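Local coordinates for protein 2-Keto-3-deoxy-(6-phospho-)gluconate aldolase (Thermoproteus tenax, PDB 2R94) that belongs to the dihydrodipicolinate synthetase family of TIM-barrel aldolases and is modelled here with pyruvic acid covalently attached to one of its side chains, at residues V4-T9 against S197-P202; R66-V71 against A93-P98; L127-A132 against V152-E157. All coordinates share one frame; numbering follows the deposited sequence.

Interaction 1: V4-T9 against S197-P202; sequences VAPVIT and SANYLP. With PYR (pyruvic acid), chain E.
The side chain of Asn199 acts on Pro6 and Ile8 much as a neighbouring peptide group would: its amide donates a hydrogen bond to the backbone at Pro6 and accepts one from it two residues on. ND2 of Asn199 reaches Pro6 O at 3.1 Å, nearly straight at 164°, with the oxygen almost in the amide plane although the donor stands well above the carbonyl plane of Pro6. The N-H of Ile8 in turn donates to Asn199 OD1 at 3.3 Å, more bent at 147° and again from above the C=O plane. CG of Asn199 lies opposite its own carbonyl carbon (chi1 -74°), which carries the amide out across the 4-9 backbone, at about a right angle to Val7, whose CG2 comes within 3.7 Å of Asn199 OD1. Both amide atoms have further partners, OD1 the NE2 of His24 and ND2 the backbone oxygen of Ser196, so the flat group is fixed from several directions. Beside it, Ala5 CB of the strand and Ala198 CB meet at 3.6 Å. The ring of Pro6 packs on pyruvic acid, CB lying 3.3 Å from the ligand's C. The contact follows the pairing of Val4 with Val193 and Ala195, where the first and last strands close the barrel characteristic of the TIM fold.

Interaction 2: R66-V71 against A93-P98; sequences RVIVQV and AVASLP
Ile68 straddles two alanines of the neighbouring strand. Its chi1 of -61° puts CG1 beside the backbone N and leaves CG2 opposite it; CG1 faces Ala93 CB at 4.2 Å, while CG2 passes over the Ala93 carbonyl to reach Ala95 CB at 4.0 Å. Gln70 follows on the same face; its chain lies alongside Ala95 and bends at chi2 (-79°) towards Ser96 and Leu97. This face looks into the barrel, where Phe37 touches Ile68 and Ala95, and Tyr128 touches Gln70. Val69 and Val94 point to the opposite face. Val71, just past the end of its strand, sets CG1 4.0 Å from Val94 CB, while its CG2 lies by the Ala95 carbonyl and 4.0 Å from Ser96 CB. Leu117 of helix 107-120 packs on both Val71 and Ser96, so this side lies under the outer layer of helices.

Between the faces runs a parallel ladder, Ile68 with Ala93, Val69 with Val94 and Gln70 with Ala95, the strands 31° apart in direction. Val69 uses both its backbone groups, N to Ala93 O at 3.2 Å and O from Ala95 N at 2.8 Å, and Val71 N then bonds to Ala95 O at 2.9 Å. Helix 76-88 connects the two strands, making this one beta-alpha-beta crossover of the barrel. At the end of strand 93-96, Ser96 OG donates to Leu97 O at 2.6 Å, in the carbonyl plane on a lone pair, and also pairs with Tyr113 OH. The chemistry implies a division of labour: backbone bonds set the register, alanines and branched apolar side chains make most of the side-chain contacts, with Gln70 the polar exception on the inner face, and the serine hydroxyl is engaged by the next residue's carbonyl and by Tyr113 of the covering helix.

Interaction 3: L127-A132 against V152-E157; sequences LYNYPA and VKDTNE. With PYR (pyruvic acid), chain E.
Asn129 is held at both ends of its backbone by short bonds to the adjacent strand: its N reaches Lys153 O at 2.7 Å, and its O takes Thr155 N, also at 2.7 Å and almost straight (171°). Tyr128 and Lys153 run alongside each other in the same direction, and Lys153 CD sits over the tyrosine ring in a CH-pi contact, 4.1 Å from its centroid. The lysine chain is extended throughout, which delivers NZ to pyruvic acid, where it is covalently bound to the ligand's CA (1.6 Å). Such a lysine adduct at the carboxyl end of a TIM-barrel strand is consistent with the Schiff-base lysine of class I aldolases. Tyr128 OH comes to 3.1 Å from the ligand's OXT and is itself hydrogen-bonded to Thr41 OG1. Thr155 divides its branches between two rings. CG2 lies over a face of Tyr130, 3.6 Å from the centroid, whereas OG1 stands at the edge of Tyr128, 3.6 Å from CE1, buried with no hydrogen-bond partner in the model. One water joins Thr155 O to Ala132 N, tying the loop after strand 149-154 to helix 131-134. Pro103 of a second subunit packs against Tyr130.

In the fold
All three contacts reach one closed eight-stranded barrel. Interaction 1 lies at its seam, and interactions 2 and 3 fall in series along the chain between its two segments. Strands 93-96 and 125-129 are neighbours, so interactions 2 and 3, with centres about 13 Å apart, join directly: Ser96 O and Tyr128 N, at 2.9 Å, probably form a hydrogen bond, and Gln70 CG packs on Tyr128 CD2 at 3.6 Å. Centres of interactions 1 and 3 are about 17 Å apart, yet both reach pyruvic acid, and Pro6 CB comes to 4.1 Å from Lys153 NZ. Thr42 adds a hydrogen bond to the ligand, while the Gln70 side chain stays about 6 Å from it.

Interaction 1: V4-T9 against S197-P202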
loop_
_atom_site.group_PDB
_atom_site.type_symbol
_atom_site.label_atom_id
_atom_site.label_comp_id
_atom_site.label_asym_id
_atom_site.label_seq_id
_atom_site.Cartn_x
_atom_site.Cartn_y
_atom_site.Cartn_z
ATOM N N VAL A 4 -7.534 -24.452 -15.073
ATOM C CA VAL A 4 -8.603 -24.539 -14.108
ATOM C C VAL A 4 -9.512 -23.310 -14.288
ATOM O O VAL A 4 -9.015 -22.195 -14.346
ATOM C CB VAL A 4 -7.989 -24.492 -12.682
ATOM C CG1 VAL A 4 -9.085 -24.652 -11.638
ATOM C CG2 VAL A 4 -6.921 -25.578 -12.529
ATOM N N ALA A 5 -10.815 -23.504 -14.429
ATOM C CA ALA A 5 -11.741 -22.400 -14.566
ATOM C C ALA A 5 -12.342 -22.102 -13.223
ATOM O O ALA A 5 -12.994 -22.951 -12.669
ATOM C CB ALA A 5 -12.823 -22.709 -15.523
ATOM N N PRO A 6 -12.168 -20.866 -12.718
ATOM C CA PRO A 6 -12.907 -20.484 -11.525
ATOM C C PRO A 6 -14.228 -20.047 -12.102
ATOM O O PRO A 6 -14.356 -18.920 -12.566
ATOM C CB PRO A 6 -12.131 -19.296 -11.015
ATOM C CG PRO A 6 -11.610 -18.642 -12.308
ATOM C CD PRO A 6 -11.339 -19.760 -13.249
ATOM N N VAL A 7 -15.184 -20.973 -12.139
ATOM C CA VAL A 7 -16.378 -20.859 -12.976
ATOM C C VAL A 7 -17.334 -19.867 -12.373
ATOM O O VAL A 7 -17.344 -19.653 -11.121
ATOM C CB VAL A 7 -17.021 -22.283 -13.154
ATOM C CG1 VAL A 7 -17.515 -22.820 -11.812
ATOM C CG2 VAL A 7 -18.098 -22.268 -14.225
ATOM N N ILE A 8 -18.093 -19.193 -13.227
ATOM C CA ILE A 8 -19.039 -18.197 -12.748
ATOM C C ILE A 8 -20.232 -18.943 -12.135
ATOM O O ILE A 8 -20.548 -20.067 -12.539
ATOM C CB ILE A 8 -19.627 -17.301 -13.899
ATOM C CG1 ILE A 8 -20.042 -18.153 -15.071
ATOM C CG2 ILE A 8 -18.610 -16.311 -14.529
ATOM C CD1 ILE A 8 -20.605 -17.317 -16.193
ATOM N N THR A 9 -20.922 -18.283 -11.201
ATOM C CA THR A 9 -22.136 -18.775 -10.663
ATOM C C THR A 9 -23.285 -18.082 -11.413
ATOM O O THR A 9 -23.415 -16.849 -11.393
ATOM C CB THR A 9 -22.207 -18.413 -9.209
ATOM O OG1 THR A 9 -21.016 -18.900 -8.554
ATOM C CG2 THR A 9 -23.440 -19.036 -8.626
ATOM N N SER A 197 -10.611 -16.021 -17.341
ATOM C CA SER A 197 -10.866 -16.120 -18.763
ATOM C C SER A 197 -11.089 -17.536 -19.213
ATOM O O SER A 197 -11.489 -17.779 -20.368
ATOM C CB SER A 197 -9.722 -15.508 -19.558
ATOM O OG SER A 197 -8.488 -16.074 -19.207
ATOM N N ALA A 198 -10.869 -18.506 -18.328
ATOM C CA ALA A 198 -11.215 -19.842 -18.734
ATOM C C ALA A 198 -12.716 -19.926 -18.945
ATOM O O ALA A 198 -13.178 -20.788 -19.647
ATOM C CB ALA A 198 -10.691 -20.895 -17.788
ATOM N N ASN A 199 -13.488 -18.998 -18.411
ATOM C CA ASN A 199 -14.926 -19.004 -18.682
ATOM C C ASN A 199 -15.280 -18.559 -20.072
ATOM O O ASN A 199 -16.211 -19.074 -20.665
ATOM C CB ASN A 199 -15.644 -18.051 -17.738
ATOM C CG ASN A 199 -15.741 -18.596 -16.373
ATOM O OD1 ASN A 199 -16.591 -19.480 -16.107
ATOM N ND2 ASN A 199 -14.869 -18.128 -15.484
ATOM N N TYR A 200 -14.583 -17.549 -20.597
ATOM C CA TYR A 200 -15.044 -17.005 -21.844
ATOM C C TYR A 200 -14.124 -17.332 -22.995
ATOM O O TYR A 200 -14.534 -17.373 -24.153
ATOM C CB TYR A 200 -15.341 -15.520 -21.690
ATOM C CG TYR A 200 -14.236 -14.677 -21.052
ATOM C CD1 TYR A 200 -13.161 -14.205 -21.794
ATOM C CD2 TYR A 200 -14.277 -14.372 -19.707
ATOM C CE1 TYR A 200 -12.142 -13.401 -21.223
ATOM C CE2 TYR A 200 -13.300 -13.601 -19.110
ATOM C CZ TYR A 200 -12.246 -13.109 -19.870
ATOM O OH TYR A 200 -11.285 -12.400 -19.212
ATOM N N LEU A 201 -12.862 -17.628 -22.693
ATOM C CA LEU A 201 -11.931 -17.924 -23.766
ATOM C C LEU A 201 -11.015 -19.082 -23.449
ATOM O O LEU A 201 -9.794 -18.976 -23.594
ATOM C CB LEU A 201 -11.097 -16.691 -24.130
ATOM C CG LEU A 201 -11.821 -15.659 -25.002
ATOM C CD1 LEU A 201 -11.038 -14.323 -25.041
ATOM C CD2 LEU A 201 -12.128 -16.211 -26.414
ATOM N N PRO A 202 -11.594 -20.232 -23.065
ATOM C CA PRO A 202 -10.706 -21.323 -22.689
ATOM C C PRO A 202 -9.797 -21.765 -23.833
ATOM O O PRO A 202 -8.683 -22.211 -23.601
ATOM C CB PRO A 202 -11.686 -22.437 -22.289
ATOM C CG PRO A 202 -12.990 -22.093 -22.909
ATOM C CD PRO A 202 -13.015 -20.578 -22.911
HETATM C C PYR E . -11.160 -17.155 -8.717
HETATM O O PYR E . -11.859 -16.366 -9.390
HETATM O OXT PYR E . -11.683 -17.894 -7.837
HETATM C CA PYR E . -9.833 -17.187 -8.966
HETATM C CB PYR E . -9.226 -16.308 -10.026
#

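Interaction 2: R66-V71 against A93-P98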
loop_
_atom_site.group_PDB
_atom_site.type_symbol
_atom_site.label_atom_id
_atom_site.label_comp_id
_atom_site.label_asym_id
_atom_site.label_seq_id
_atom_site.Cartn_x
_atom_site.Cartn_y
_atom_site.Cartn_z
ATOM N N ARG A 66 -13.482 -33.237 -12.805
ATOM C CA ARG A 66 -12.527 -32.793 -11.805
ATOM C C ARG A 66 -12.989 -31.461 -11.271
ATOM O O ARG A 66 -13.056 -30.482 -12.019
ATOM C CB ARG A 66 -11.130 -32.667 -12.416
ATOM C CG ARG A 66 -10.661 -33.948 -13.162
ATOM C CD ARG A 66 -9.267 -33.786 -13.729
ATOM N NE ARG A 66 -8.388 -33.437 -12.633
ATOM C CZ ARG A 66 -7.131 -33.043 -12.777
ATOM N NH1 ARG A 66 -6.603 -32.916 -14.006
ATOM N NH2 ARG A 66 -6.406 -32.748 -11.700
ATOM N N VAL A 67 -13.290 -31.429 -9.972
ATOM C CA VAL A 67 -13.860 -30.276 -9.313
ATOM C C VAL A 67 -13.122 -29.925 -8.051
ATOM O O VAL A 67 -12.811 -30.778 -7.216
ATOM C CB VAL A 67 -15.398 -30.458 -8.994
ATOM C CG1 VAL A 67 -15.947 -29.219 -8.280
ATOM C CG2 VAL A 67 -16.159 -30.661 -10.261
ATOM N N ILE A 68 -12.784 -28.654 -7.894
ATOM C CA ILE A 68 -12.249 -28.227 -6.598
ATOM C C ILE A 68 -13.313 -27.284 -6.093
ATOM O O ILE A 68 -13.859 -26.534 -6.920
ATOM C CB ILE A 68 -10.931 -27.479 -6.784
ATOM C CG1 ILE A 68 -9.908 -28.432 -7.451
ATOM C CG2 ILE A 68 -10.437 -26.953 -5.469
ATOM C CD1 ILE A 68 -8.510 -27.761 -7.678
ATOM N N VAL A 69 -13.647 -27.337 -4.791
ATOM C CA VAL A 69 -14.679 -26.493 -4.300
ATOM C C VAL A 69 -14.071 -25.565 -3.310
ATOM O O VAL A 69 -13.326 -26.000 -2.432
ATOM C CB VAL A 69 -15.864 -27.319 -3.704
ATOM C CG1 VAL A 69 -16.854 -26.417 -3.001
ATOM C CG2 VAL A 69 -16.568 -28.103 -4.863
ATOM N N GLN A 70 -14.354 -24.274 -3.487
ATOM C CA GLN A 70 -13.809 -23.259 -2.638
ATOM C C GLN A 70 -14.828 -23.100 -1.541
ATOM O O GLN A 70 -16.012 -22.918 -1.835
ATOM C CB GLN A 70 -13.655 -21.951 -3.429
ATOM C CG GLN A 70 -12.678 -20.980 -2.783
ATOM C CD GLN A 70 -13.303 -20.237 -1.641
ATOM O OE1 GLN A 70 -14.372 -19.603 -1.801
ATOM N NE2 GLN A 70 -12.634 -20.245 -0.493
ATOM N N VAL A 71 -14.380 -23.144 -0.288
ATOM C CA VAL A 71 -15.288 -23.362 0.829
ATOM C C VAL A 71 -15.286 -22.267 1.891
ATOM O O VAL A 71 -15.960 -22.399 2.882
ATOM C CB VAL A 71 -14.992 -24.708 1.562
ATOM C CG1 VAL A 71 -15.072 -25.932 0.635
ATOM C CG2 VAL A 71 -13.663 -24.652 2.298
ATOM N N ALA A 93 -10.599 -31.959 -4.595
ATOM C CA ALA A 93 -9.988 -31.149 -3.529
ATOM C C ALA A 93 -10.942 -30.073 -3.091
ATOM O O ALA A 93 -11.897 -29.783 -3.804
ATOM C CB ALA A 93 -8.699 -30.509 -4.013
ATOM N N VAL A 94 -10.678 -29.483 -1.922
ATOM C CA VAL A 94 -11.359 -28.275 -1.467
ATOM C C VAL A 94 -10.300 -27.176 -1.345
ATOM O O VAL A 94 -9.103 -27.468 -1.171
ATOM C CB VAL A 94 -12.095 -28.479 -0.078
ATOM C CG1 VAL A 94 -13.232 -29.437 -0.260
ATOM C CG2 VAL A 94 -11.152 -29.024 0.963
ATOM N N ALA A 95 -10.711 -25.916 -1.454
ATOM C CA ALA A 95 -9.758 -24.831 -1.354
ATOM C C ALA A 95 -10.385 -23.875 -0.432
ATOM O O ALA A 95 -11.607 -23.842 -0.338
ATOM C CB ALA A 95 -9.612 -24.149 -2.687
ATOM N N SER A 96 -9.596 -22.998 0.151
ATOM C CA SER A 96 -10.195 -21.936 0.947
ATOM C C SER A 96 -9.322 -20.687 0.922
ATOM O O SER A 96 -8.118 -20.787 1.106
ATOM C CB SER A 96 -10.352 -22.370 2.425
ATOM O OG SER A 96 -11.042 -21.332 3.151
ATOM N N LEU A 97 -9.960 -19.543 0.761
ATOM C CA LEU A 97 -9.396 -18.294 1.131
ATOM C C LEU A 97 -9.040 -18.396 2.599
ATOM O O LEU A 97 -9.635 -19.171 3.323
ATOM C CB LEU A 97 -10.449 -17.193 0.973
ATOM C CG LEU A 97 -10.848 -16.968 -0.495
ATOM C CD1 LEU A 97 -12.175 -16.191 -0.523
ATOM C CD2 LEU A 97 -9.713 -16.143 -1.058
ATOM N N PRO A 98 -8.028 -17.637 3.017
ATOM C CA PRO A 98 -7.826 -17.407 4.428
ATOM C C PRO A 98 -9.038 -16.608 4.904
ATOM O O PRO A 98 -9.719 -15.978 4.086
ATOM C CB PRO A 98 -6.602 -16.490 4.488
ATOM C CG PRO A 98 -5.958 -16.562 3.126
ATOM C CD PRO A 98 -7.062 -16.934 2.155
#

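Interaction 3: L127-A132 against V152-E157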
loop_
_atom_site.group_PDB
_atom_site.type_symbol
_atom_site.label_atom_id
_atom_site.label_comp_id
_atom_site.label_asym_id
_atom_site.label_seq_id
_atom_site.Cartn_x
_atom_site.Cartn_y
_atom_site.Cartn_z
ATOM N N LEU A 127 -4.655 -23.966 -0.330
ATOM C CA LEU A 127 -4.701 -22.623 0.152
ATOM C C LEU A 127 -5.093 -21.805 -1.056
ATOM O O LEU A 127 -4.547 -22.028 -2.115
ATOM C CB LEU A 127 -3.321 -22.204 0.651
ATOM C CG LEU A 127 -3.148 -20.702 0.700
ATOM C CD1 LEU A 127 -4.121 -20.018 1.662
ATOM C CD2 LEU A 127 -1.682 -20.323 0.990
ATOM N N TYR A 128 -6.095 -20.918 -0.929
ATOM C CA TYR A 128 -6.446 -20.018 -2.046
ATOM C C TYR A 128 -6.012 -18.658 -1.577
ATOM O O TYR A 128 -6.680 -18.031 -0.787
ATOM C CB TYR A 128 -7.945 -20.070 -2.383
ATOM C CG TYR A 128 -8.487 -18.986 -3.318
ATOM C CD1 TYR A 128 -7.626 -18.141 -4.076
ATOM C CD2 TYR A 128 -9.882 -18.837 -3.489
ATOM C CE1 TYR A 128 -8.155 -17.150 -4.948
ATOM C CE2 TYR A 128 -10.426 -17.901 -4.327
ATOM C CZ TYR A 128 -9.573 -17.038 -5.060
ATOM O OH TYR A 128 -10.167 -16.087 -5.874
ATOM N N ASN A 129 -4.817 -18.257 -1.986
ATOM C CA ASN A 129 -4.227 -17.037 -1.494
ATOM C C ASN A 129 -4.592 -15.894 -2.447
ATOM O O ASN A 129 -4.443 -16.011 -3.662
ATOM C CB ASN A 129 -2.723 -17.209 -1.317
ATOM C CG ASN A 129 -2.086 -16.039 -0.666
ATOM O OD1 ASN A 129 -1.220 -15.390 -1.268
ATOM N ND2 ASN A 129 -2.444 -15.763 0.569
ATOM N N TYR A 130 -5.083 -14.792 -1.886
ATOM C CA TYR A 130 -5.516 -13.709 -2.744
ATOM C C TYR A 130 -5.420 -12.386 -2.008
ATOM O O TYR A 130 -6.441 -11.846 -1.637
ATOM C CB TYR A 130 -6.957 -13.909 -3.151
ATOM C CG TYR A 130 -7.436 -12.953 -4.214
ATOM C CD1 TYR A 130 -6.651 -11.869 -4.645
ATOM C CD2 TYR A 130 -8.655 -13.143 -4.798
ATOM C CE1 TYR A 130 -7.115 -10.990 -5.657
ATOM C CE2 TYR A 130 -9.126 -12.298 -5.783
ATOM C CZ TYR A 130 -8.367 -11.226 -6.195
ATOM O OH TYR A 130 -8.898 -10.453 -7.197
ATOM N N PRO A 131 -4.196 -11.878 -1.787
ATOM C CA PRO A 131 -3.973 -10.799 -0.822
ATOM C C PRO A 131 -4.758 -9.533 -1.069
ATOM O O PRO A 131 -5.182 -8.895 -0.093
ATOM C CB PRO A 131 -2.473 -10.556 -0.896
ATOM C CG PRO A 131 -1.913 -11.877 -1.435
ATOM C CD PRO A 131 -2.944 -12.349 -2.404
ATOM N N ALA A 132 -5.000 -9.190 -2.330
ATOM C CA ALA A 132 -5.719 -7.971 -2.672
ATOM C C ALA A 132 -7.178 -8.006 -2.234
ATOM O O ALA A 132 -7.741 -6.971 -1.899
ATOM C CB ALA A 132 -5.668 -7.715 -4.233
ATOM N N VAL A 152 -1.990 -24.931 -3.923
ATOM C CA VAL A 152 -2.082 -23.461 -3.747
ATOM C C VAL A 152 -2.653 -22.855 -4.999
ATOM O O VAL A 152 -2.285 -23.235 -6.101
ATOM C CB VAL A 152 -0.715 -22.830 -3.398
ATOM C CG1 VAL A 152 -0.813 -21.375 -3.264
ATOM C CG2 VAL A 152 -0.146 -23.460 -2.111
ATOM N N LYS A 153 -3.648 -22.000 -4.845
ATOM C CA LYS A 153 -3.967 -21.062 -5.896
ATOM C C LYS A 153 -3.546 -19.747 -5.352
ATOM O O LYS A 153 -4.021 -19.363 -4.287
ATOM C CB LYS A 153 -5.448 -20.997 -6.156
ATOM C CG LYS A 153 -5.789 -19.901 -7.116
ATOM C CD LYS A 153 -7.276 -19.857 -7.395
ATOM C CE LYS A 153 -7.640 -18.541 -8.016
ATOM N NZ LYS A 153 -9.105 -18.473 -8.383
ATOM N N ASP A 154 -2.612 -19.075 -6.040
ATOM C CA ASP A 154 -2.079 -17.772 -5.595
ATOM C C ASP A 154 -2.527 -16.751 -6.598
ATOM O O ASP A 154 -2.079 -16.734 -7.749
ATOM C CB ASP A 154 -0.572 -17.847 -5.503
ATOM C CG ASP A 154 0.032 -16.668 -4.849
ATOM O OD1 ASP A 154 -0.630 -15.977 -4.027
ATOM O OD2 ASP A 154 1.233 -16.437 -5.106
ATOM N N THR A 155 -3.488 -15.935 -6.202
ATOM C CA THR A 155 -3.947 -14.883 -7.096
ATOM C C THR A 155 -3.127 -13.683 -6.778
ATOM O O THR A 155 -3.422 -12.909 -5.864
ATOM C CB THR A 155 -5.436 -14.594 -6.984
ATOM O OG1 THR A 155 -6.157 -15.711 -7.555
ATOM C CG2 THR A 155 -5.763 -13.321 -7.813
ATOM N N ASN A 156 -2.043 -13.547 -7.524
ATOM C CA ASN A 156 -0.945 -12.680 -7.120
ATOM C C ASN A 156 -0.216 -12.220 -8.377
ATOM O O ASN A 156 -0.039 -13.020 -9.316
ATOM C CB ASN A 156 0.023 -13.441 -6.245
ATOM C CG ASN A 156 0.752 -12.546 -5.332
ATOM O OD1 ASN A 156 1.277 -11.537 -5.774
ATOM N ND2 ASN A 156 0.763 -12.865 -4.031
ATOM N N GLU A 157 0.168 -10.936 -8.404
ATOM C CA GLU A 157 0.834 -10.391 -9.588
ATOM C C GLU A 157 2.331 -10.733 -9.488
ATOM O O GLU A 157 3.073 -10.718 -10.474
ATOM C CB GLU A 157 0.538 -8.892 -9.765
ATOM C CG GLU A 157 -0.870 -8.583 -10.425
ATOM C CD GLU A 157 -0.936 -8.770 -12.013
ATOM O OE1 GLU A 157 -0.579 -9.869 -12.564
ATOM O OE2 GLU A 157 -1.362 -7.797 -12.710
HETATM C C PYR E . -11.160 -17.155 -8.717
HETATM O O PYR E . -11.859 -16.366 -9.390
HETATM O OXT PYR E . -11.683 -17.894 -7.837
HETATM C CA PYR E . -9.833 -17.187 -8.966
HETATM C CB PYR E . -9.226 -16.308 -10.026
HETATM O O HOH W 1 -3.685 -10.250 -4.723
#